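Local coordinates for protein polyhedrin (Uranotaenia sapphirina cypovirus, PDB 4S1L) that probably forms the crystalline polyhedra that embed cypovirus particles, and binds ATP in the crystal, at residues I31-P36 against K100-Y105. Sequence-based numbering, arbitrary orientation.
Sequences IVAEYP and KKLSFY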
loop_
_atom_site.group_PDB
_atom_site.type_symbol
_atom_site.label_atom_id
_atom_site.label_comp_id
_atom_site.label_asym_id
_atom_site.label_seq_id
_atom_site.Cartn_x
_atom_site.Cartn_y
_atom_site.Cartn_z
ATOM N N ILE A 31 9.743 6.116 12.684
ATOM C CA ILE A 31 10.847 5.185 12.716
ATOM C C ILE A 31 12.051 5.909 12.172
ATOM O O ILE A 31 11.966 6.510 11.116
ATOM C CB ILE A 31 10.554 3.945 11.885
ATOM C CG1 ILE A 31 9.364 3.193 12.503
ATOM C CG2 ILE A 31 11.796 3.040 11.825
ATOM C CD1 ILE A 31 8.829 2.056 11.677
ATOM N N VAL A 32 13.162 5.864 12.898
ATOM C CA VAL A 32 14.393 6.490 12.438
ATOM C C VAL A 32 15.503 5.466 12.312
ATOM O O VAL A 32 15.841 4.778 13.286
ATOM C CB VAL A 32 14.876 7.597 13.397
ATOM C CG1 VAL A 32 16.146 8.290 12.831
ATOM C CG2 VAL A 32 13.772 8.612 13.654
ATOM N N ALA A 33 16.064 5.384 11.104
ATOM C CA ALA A 33 17.257 4.579 10.838
ATOM C C ALA A 33 18.460 5.503 10.789
ATOM O O ALA A 33 18.441 6.522 10.103
ATOM C CB ALA A 33 17.129 3.808 9.515
ATOM N N GLU A 34 19.497 5.145 11.522
ATOM C CA GLU A 34 20.740 5.892 11.508
ATOM C C GLU A 34 21.829 4.978 10.931
ATOM O O GLU A 34 21.870 3.793 11.235
ATOM C CB GLU A 34 21.090 6.381 12.913
ATOM C CG GLU A 34 22.342 7.238 12.927
ATOM C CD GLU A 34 22.592 7.915 14.264
ATOM O OE1 GLU A 34 23.777 8.079 14.607
ATOM O OE2 GLU A 34 21.615 8.282 14.955
ATOM N N TYR A 35 22.672 5.543 10.068
ATOM C CA TYR A 35 23.669 4.796 9.314
ATOM C C TYR A 35 25.087 5.153 9.787
ATOM O O TYR A 35 25.272 6.112 10.534
ATOM C CB TYR A 35 23.480 5.083 7.821
ATOM C CG TYR A 35 22.079 4.710 7.357
ATOM C CD1 TYR A 35 21.786 3.415 6.924
ATOM C CD2 TYR A 35 21.041 5.636 7.402
ATOM C CE1 TYR A 35 20.511 3.075 6.503
ATOM C CE2 TYR A 35 19.768 5.307 7.003
ATOM C CZ TYR A 35 19.500 4.023 6.553
ATOM O OH TYR A 35 18.228 3.701 6.158
ATOM N N PRO A 36 26.090 4.398 9.344
ATOM C CA PRO A 36 27.435 4.588 9.906
ATOM C C PRO A 36 28.014 6.013 9.789
ATOM O O PRO A 36 28.657 6.439 10.756
ATOM C CB PRO A 36 28.278 3.577 9.120
ATOM C CG PRO A 36 27.334 2.469 8.790
ATOM C CD PRO A 36 25.998 3.151 8.550
ATOM N N LYS A 100 22.867 1.133 11.436
ATOM C CA LYS A 100 23.517 0.704 12.667
ATOM C C LYS A 100 22.513 0.564 13.786
ATOM O O LYS A 100 22.652 -0.285 14.654
ATOM C CB LYS A 100 24.581 1.712 13.127
ATOM C CG LYS A 100 25.878 1.670 12.360
ATOM C CD LYS A 100 26.923 2.561 13.040
ATOM C CE LYS A 100 27.458 1.943 14.338
ATOM N NZ LYS A 100 28.119 0.604 14.127
ATOM N N LYS A 101 21.525 1.455 13.774
ATOM C CA LYS A 101 20.553 1.591 14.863
ATOM C C LYS A 101 19.186 1.922 14.296
ATOM O O LYS A 101 19.098 2.657 13.321
ATOM C CB LYS A 101 21.008 2.694 15.831
ATOM C CG LYS A 101 20.028 3.039 16.925
ATOM C CD LYS A 101 20.639 3.988 17.971
ATOM C CE LYS A 101 20.802 5.399 17.465
ATOM N NZ LYS A 101 21.285 6.324 18.544
ATOM N N LEU A 102 18.134 1.409 14.939
ATOM C CA LEU A 102 16.753 1.769 14.649
ATOM C C LEU A 102 16.122 2.316 15.917
ATOM O O LEU A 102 16.281 1.724 16.991
ATOM C CB LEU A 102 15.952 0.551 14.175
ATOM C CG LEU A 102 15.609 0.220 12.726
ATOM C CD1 LEU A 102 16.503 0.826 11.703
ATOM C CD2 LEU A 102 15.568 -1.306 12.602
ATOM N N SER A 103 15.438 3.446 15.790
ATOM C CA SER A 103 14.654 4.037 16.870
ATOM C C SER A 103 13.190 4.070 16.476
ATOM O O SER A 103 12.862 4.442 15.363
ATOM C CB SER A 103 15.119 5.456 17.172
ATOM O OG SER A 103 16.498 5.506 17.444
ATOM N N PHE A 104 12.319 3.728 17.412
ATOM C CA PHE A 104 10.882 3.724 17.164
ATOM C C PHE A 104 10.241 4.698 18.141
ATOM O O PHE A 104 10.285 4.460 19.344
ATOM C CB PHE A 104 10.282 2.321 17.346
ATOM C CG PHE A 104 10.847 1.286 16.414
ATOM C CD1 PHE A 104 12.091 0.706 16.671
ATOM C CD2 PHE A 104 10.156 0.905 15.284
ATOM C CE1 PHE A 104 12.637 -0.241 15.804
ATOM C CE2 PHE A 104 10.690 -0.039 14.400
ATOM C CZ PHE A 104 11.932 -0.620 14.662
ATOM N N TYR A 105 9.650 5.774 17.628
ATOM C CA TYR A 105 8.985 6.775 18.455
ATOM C C TYR A 105 7.449 6.670 18.322
ATOM O O TYR A 105 6.895 6.809 17.243
ATOM C CB TYR A 105 9.472 8.184 18.074
ATOM C CG TYR A 105 10.911 8.404 18.470
ATOM C CD1 TYR A 105 11.238 8.685 19.787
ATOM C CD2 TYR A 105 11.953 8.256 17.553
ATOM C CE1 TYR A 105 12.550 8.846 20.181
ATOM C CE2 TYR A 105 13.279 8.434 17.943
ATOM C CZ TYR A 105 13.568 8.728 19.257
ATOM O OH TYR A 105 14.890 8.892 19.671
HETATM O O HOH W 1 17.963 5.663 15.153
HETATM O O HOH W 2 21.766 9.132 17.437
#
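V32 and E34 pair with S103 and K101 as the hydrogen-bonded positions of two antiparallel strands, whose axes, taken over these short segments, approach to 4.8 Å at 163°. The V32–S103 pair is closed by bonds in both directions, V32 N to S103 O and S103 N to V32 O, each 2.9 Å. At the other end the regular pattern gives way to a classic beta bulge, with K100 and K101 both facing E34. There E34 O takes a 2.8 Å bond from K100 N and a weak one from K101 N, while E34 N still reaches K101 O.

As alternation in a strand requires, the side chains divide between two faces. On one, I31 lies alongside F104, its CG1 meeting the ring obliquely at CD2 (3.7 Å); A33 CB touches L102 CD1. L102 and F104 continue onto I174 of strand 173-179. On the other face, E34 and K101 both hold CG anti to the backbone N (chi1 -177° and 174°), which carries the two chains out side by side and brings carboxylate and ammonium near each other; E34 OE2 and K101 NZ nevertheless stay 4.1 Å apart, too far for a salt bridge. A water spans the two charges, donating to OE2 and accepting from NZ. A second water joins V32 O to S103 OG, giving that carbonyl another partner besides S103 N. V32 CG2 approaches the edge of the Y105 ring, whose hydroxyl is held by L230 N and Y164. At the bulge itself, the aliphatic part of K100 packs on P36.

Strands 27-34 and 101-107, flanked by strands 40-47 and 160-166 respectively, are inner neighbours in the larger antiparallel sheet of the polyhedrin fold, with the face bearing I31, A33, L102 and F104 turned to the smaller sheet in a beta-sandwich arrangement.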